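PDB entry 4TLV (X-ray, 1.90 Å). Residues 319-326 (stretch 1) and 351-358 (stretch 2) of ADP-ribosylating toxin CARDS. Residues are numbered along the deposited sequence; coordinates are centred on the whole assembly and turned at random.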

ATOM      1  N   VAL A 319      -6.100   5.236   0.541  1.00  9.53           N
ATOM      2  CA  VAL A 319      -4.949   5.392   1.424  1.00  9.59           C
ATOM      3  C   VAL A 319      -3.662   4.811   0.848  1.00  8.35           C
ATOM      4  O   VAL A 319      -2.586   5.049   1.397  1.00  9.73           O
ATOM      5  N   TYR A 320      -3.773   4.083  -0.264  1.00  8.78           N
ATOM      6  CA  TYR A 320      -2.585   3.653  -1.017  1.00  8.34           C
ATOM      7  C   TYR A 320      -2.209   4.730  -2.030  1.00 11.39           C
ATOM      8  O   TYR A 320      -1.298   4.547  -2.830  1.00 13.12           O
ATOM      9  N   GLN A 321      -2.920   5.853  -1.971  1.00 10.38           N
ATOM     10  CA  GLN A 321      -2.727   6.979  -2.893  1.00  9.47           C
ATOM     11  C   GLN A 321      -3.298   6.773  -4.301  1.00  9.61           C
ATOM     12  O   GLN A 321      -2.971   7.536  -5.212  1.00  9.69           O
ATOM     13  N   ARG A 322      -4.158   5.769  -4.481  1.00  9.71           N
ATOM     14  CA  ARG A 322      -4.671   5.460  -5.806  1.00 11.60           C
ATOM     15  C   ARG A 322      -5.943   6.235  -6.070  1.00 10.85           C
ATOM     16  O   ARG A 322      -6.744   6.463  -5.166  1.00 10.59           O
ATOM     17  N   ILE A 323      -6.129   6.649  -7.312  1.00 11.25           N
ATOM     18  CA  ILE A 323      -7.415   7.212  -7.707  1.00 10.03           C
ATOM     19  C   ILE A 323      -8.168   6.119  -8.458  1.00 12.97           C
ATOM     20  O   ILE A 323      -7.778   5.747  -9.569  1.00 12.17           O
ATOM     21  N   CYS A 324      -9.224   5.583  -7.848  1.00 11.07           N
ATOM     22  CA  CYS A 324      -9.912   4.411  -8.381  1.00 11.51           C
ATOM     23  C   CYS A 324     -11.300   4.756  -8.894  1.00 11.80           C
ATOM     24  O   CYS A 324     -11.979   5.615  -8.319  1.00 12.62           O
ATOM     25  N   LEU A 325     -11.729   4.060  -9.951  1.00 11.04           N
ATOM     26  CA  LEU A 325     -13.122   4.096 -10.395  1.00 14.59           C
ATOM     27  C   LEU A 325     -13.959   3.399  -9.340  1.00 15.45           C
ATOM     28  O   LEU A 325     -13.531   2.394  -8.780  1.00 13.68           O
ATOM     29  N   LYS A 326     -15.158   3.914  -9.085  1.00 12.65           N
ATOM     30  CA  LYS A 326     -16.011   3.360  -8.045  1.00 14.34           C
ATOM     31  C   LYS A 326     -16.349   1.887  -8.253  1.00 15.20           C
ATOM     32  O   LYS A 326     -16.222   1.095  -7.323  1.00 15.95           O
ATOM     33  N   HIS A 351      -3.977   6.404 -17.967  1.00 16.81           N
ATOM     34  CA  HIS A 351      -4.762   5.317 -18.545  1.00 15.24           C
ATOM     35  C   HIS A 351      -5.136   4.419 -17.365  1.00 18.30           C
ATOM     36  O   HIS A 351      -4.477   4.458 -16.337  1.00 15.94           O
ATOM     37  N   LEU A 352      -6.165   3.592 -17.502  1.00 12.75           N
ATOM     38  CA  LEU A 352      -6.539   2.720 -16.390  1.00 15.13           C
ATOM     39  C   LEU A 352      -5.675   1.470 -16.364  1.00 19.88           C
ATOM     40  O   LEU A 352      -5.207   1.010 -17.407  1.00 16.56           O
ATOM     41  N   SER A 353      -5.442   0.937 -15.168  1.00 14.81           N
ATOM     42  CA  SER A 353      -4.969  -0.435 -15.035  1.00 14.77           C
ATOM     43  C   SER A 353      -5.483  -1.049 -13.734  1.00 15.24           C
ATOM     44  O   SER A 353      -6.070  -0.358 -12.902  1.00 14.07           O
ATOM     45  N   VAL A 354      -5.292  -2.352 -13.576  1.00 14.76           N
ATOM     46  CA  VAL A 354      -5.786  -3.060 -12.396  1.00 13.16           C
ATOM     47  C   VAL A 354      -5.197  -2.441 -11.117  1.00 10.70           C
ATOM     48  O   VAL A 354      -3.978  -2.303 -10.991  1.00 11.36           O
ATOM     49  N   SER A 355      -6.066  -2.065 -10.179  1.00 12.14           N
ATOM     50  CA  SER A 355      -5.613  -1.438  -8.925  1.00 10.99           C
ATOM     51  C   SER A 355      -4.659  -2.352  -8.177  1.00 10.45           C
ATOM     52  O   SER A 355      -4.983  -3.505  -7.926  1.00 11.74           O
ATOM     53  N   ALA A 356      -3.492  -1.838  -7.797  1.00 11.21           N
ATOM     54  CA  ALA A 356      -2.466  -2.651  -7.149  1.00 12.26           C
ATOM     55  C   ALA A 356      -1.846  -1.825  -6.047  1.00 13.72           C
ATOM     56  O   ALA A 356      -1.481  -0.673  -6.273  1.00 11.84           O
ATOM     57  N   VAL A 357      -1.692  -2.416  -4.868  1.00 11.08           N
ATOM     58  CA  VAL A 357      -1.245  -1.638  -3.717  1.00 10.27           C
ATOM     59  C   VAL A 357       0.222  -1.258  -3.796  1.00 13.53           C
ATOM     60  O   VAL A 357       0.658  -0.344  -3.103  1.00 11.73           O
ATOM     61  N   ASN A 358       0.983  -1.968  -4.629  1.00 10.72           N
ATOM     62  CA  ASN A 358       2.412  -1.733  -4.727  1.00 12.23           C
ATOM     63  C   ASN A 358       2.838  -1.022  -6.005  1.00 14.65           C
ATOM     64  O   ASN A 358       4.020  -0.892  -6.258  1.00 18.20           O
TER

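The two stretches run roughly antiparallel, with end-to-end directions 150° apart, and bury 335 Å² between them without a direct hydrogen bond; side-chain packing and one water make the contact.

Along stretch 2, His351 lies out of reach, and the first contact comes from Leu352. Its CA-to-CB bond points toward stretch 1, and with chi1 m and chi2 t its CD1 makes an apolar contact 3.9 Å from CD1 of Leu325, which also points toward its partner but has an off-well chi1 of -99°. Ser353 (p) and Val354 (t) take no part, their side chains staying more than 7 Å from stretch 1.

Ser355 points back toward stretch 1 in the m rotamer. Its CB sits over one face of the Arg322 guanidinium, 3.6 Å from Arg322 NH1, while its OG approaches Cys324 SG at 4.1 Å and finds its hydrogen bond elsewhere in the structure. Arg322 (chi1 to chi3 m, t, m) also points toward stretch 2. Water 1 supplies the polar link: it accepts from Arg322 NH1 at 2.9 Å and donates to Ser355 O at 2.9 Å.

Ala356 turns its CB away, and it is its backbone that meets the guanidinium. Ala356 N lies near the guanidinium plane, at its edge, 3.2 Å from Arg322 NH1; because both nitrogens are donors, this proximity is not a hydrogen bond. Val357 N, 3.5 Å from Arg322 NH1, is likewise a donor facing a donor.

Val357 (m) leaves its backbone sideways, yet has the largest covered area, 72 Å². Its CG1 lies 3.5 Å from the centroid of the Tyr320 ring and 8° off the ring normal, a CH-pi contact over the face, with Tyr320 CZ 3.6 Å from Val357 CG1. Tyr320 presents this face with chi1 m and chi2 -75°. Asn358 points away and makes no contact.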

ATOM      1  CB  VAL A 319      -5.196   4.735   2.794  1.00 11.01           C
ATOM      2  CG1 VAL A 319      -6.100   5.633   3.657  1.00 12.47           C
ATOM      3  CG2 VAL A 319      -5.803   3.340   2.599  1.00 10.07           C
ATOM      4  CB  TYR A 320      -2.854   2.324  -1.743  1.00 10.89           C
ATOM      5  CG  TYR A 320      -3.088   1.179  -0.793  1.00 10.76           C
ATOM      6  CD1 TYR A 320      -2.034   0.597  -0.108  1.00 12.67           C
ATOM      7  CD2 TYR A 320      -4.357   0.695  -0.566  1.00 11.79           C
ATOM      8  CE1 TYR A 320      -2.251  -0.444   0.796  1.00 13.91           C
ATOM      9  CE2 TYR A 320      -4.576  -0.337   0.327  1.00 13.08           C
ATOM     10  CZ  TYR A 320      -3.516  -0.898   1.004  1.00 16.20           C
ATOM     11  OH  TYR A 320      -3.737  -1.939   1.882  1.00 20.87           O
ATOM     12  CB  GLN A 321      -1.243   7.396  -2.983  1.00 11.47           C
ATOM     13  CG  GLN A 321      -0.648   7.894  -1.677  1.00 13.29           C
ATOM     14  CD  GLN A 321       0.782   8.420  -1.837  1.00 14.51           C
ATOM     15  OE1 GLN A 321       1.738   7.698  -1.281  1.00 13.99           O
ATOM     16  NE2 GLN A 321       1.017   9.460  -2.473  1.00 13.02           N
ATOM     17  CB  ARG A 322      -4.957   3.966  -5.942  1.00 11.30           C
ATOM     18  CG  ARG A 322      -3.757   3.068  -5.587  1.00 11.62           C
ATOM     19  CD  ARG A 322      -4.166   1.582  -5.672  1.00  9.40           C
ATOM     20  NE  ARG A 322      -5.146   1.227  -4.653  1.00  9.78           N
ATOM     21  CZ  ARG A 322      -5.468  -0.029  -4.345  1.00 14.06           C
ATOM     22  NH1 ARG A 322      -4.878  -1.034  -4.981  1.00  8.83           N
ATOM     23  NH2 ARG A 322      -6.407  -0.287  -3.425  1.00 10.94           N
ATOM     24  CB  ILE A 323      -7.218   8.449  -8.622  1.00 10.59           C
ATOM     25  CG1 ILE A 323      -6.400   9.514  -7.891  1.00 13.46           C
ATOM     26  CG2 ILE A 323      -8.568   9.001  -9.075  1.00 11.22           C
ATOM     27  CD1 ILE A 323      -5.810  10.592  -8.824  1.00 17.97           C
ATOM     28  CB  CYS A 324     -10.098   3.348  -7.297  1.00 10.58           C
ATOM     29  SG  CYS A 324      -8.634   2.858  -6.390  1.00 17.13           S
ATOM     30  CB  LEU A 325     -13.306   3.328 -11.700  1.00 17.03           C
ATOM     31  CG  LEU A 325     -13.363   4.076 -13.020  1.00 22.76           C
ATOM     32  CD1 LEU A 325     -13.688   3.091 -14.166  1.00 18.54           C
ATOM     33  CD2 LEU A 325     -14.387   5.214 -12.964  1.00 15.56           C
ATOM     34  CB  LYS A 326     -17.318   4.162  -7.916  1.00 14.03           C
ATOM     35  CG  LYS A 326     -18.351   3.531  -6.976  1.00 17.17           C
ATOM     36  CD  LYS A 326     -19.672   4.311  -7.035  1.00 17.13           C
ATOM     37  CE  LYS A 326     -20.782   3.613  -6.280  1.00 25.09           C
ATOM     38  NZ  LYS A 326     -20.434   3.462  -4.850  1.00 28.46           N
ATOM     39  CB  HIS A 351      -3.865   4.544 -19.522  1.00 16.95           C
ATOM     40  CG  HIS A 351      -4.601   3.701 -20.514  1.00 20.53           C
ATOM     41  ND1 HIS A 351      -5.435   4.035 -21.525  1.00 24.56           N
ATOM     42  CD2 HIS A 351      -4.480   2.327 -20.558  1.00 24.54           C
ATOM     43  CE1 HIS A 351      -5.826   2.865 -22.137  1.00 22.42           C
ATOM     44  NE2 HIS A 351      -5.228   1.849 -21.539  1.00 24.46           N
ATOM     45  CB  LEU A 352      -8.017   2.315 -16.480  1.00 14.87           C
ATOM     46  CG  LEU A 352      -9.074   3.414 -16.341  1.00 16.86           C
ATOM     47  CD1 LEU A 352     -10.470   2.782 -16.431  1.00 13.12           C
ATOM     48  CD2 LEU A 352      -8.902   4.160 -15.022  1.00 15.62           C
ATOM     49  CB  SER A 353      -3.442  -0.542 -15.142  1.00 18.16           C
ATOM     50  OG  SER A 353      -2.821   0.032 -14.026  1.00 20.24           O
ATOM     51  CB  VAL A 354      -5.455  -4.562 -12.481  1.00 15.22           C
ATOM     52  CG1 VAL A 354      -5.781  -5.293 -11.162  1.00 11.38           C
ATOM     53  CG2 VAL A 354      -6.238  -5.195 -13.622  1.00 16.37           C
ATOM     54  CB  SER A 355      -6.818  -1.124  -8.015  1.00 11.05           C
ATOM     55  OG  SER A 355      -7.814  -0.385  -8.702  1.00 12.58           O
ATOM     56  CB  ALA A 356      -1.381  -3.025  -8.151  1.00 12.62           C
ATOM     57  CB  VAL A 357      -1.526  -2.354  -2.385  1.00 10.11           C
ATOM     58  CG1 VAL A 357      -3.027  -2.532  -2.189  1.00 11.32           C
ATOM     59  CG2 VAL A 357      -0.799  -3.698  -2.328  1.00 12.56           C
ATOM     60  CB  ASN A 358       3.201  -3.049  -4.585  1.00 11.90           C
ATOM     61  CG  ASN A 358       2.784  -4.099  -5.618  1.00 14.10           C
ATOM     62  OD1 ASN A 358       1.616  -4.173  -6.010  1.00 12.41           O
ATOM     63  ND2 ASN A 358       3.744  -4.916  -6.063  1.00 10.82           N
TER
HETATM   64  O   HOH W   1      -6.053  -3.623  -5.273  1.00 13.15           O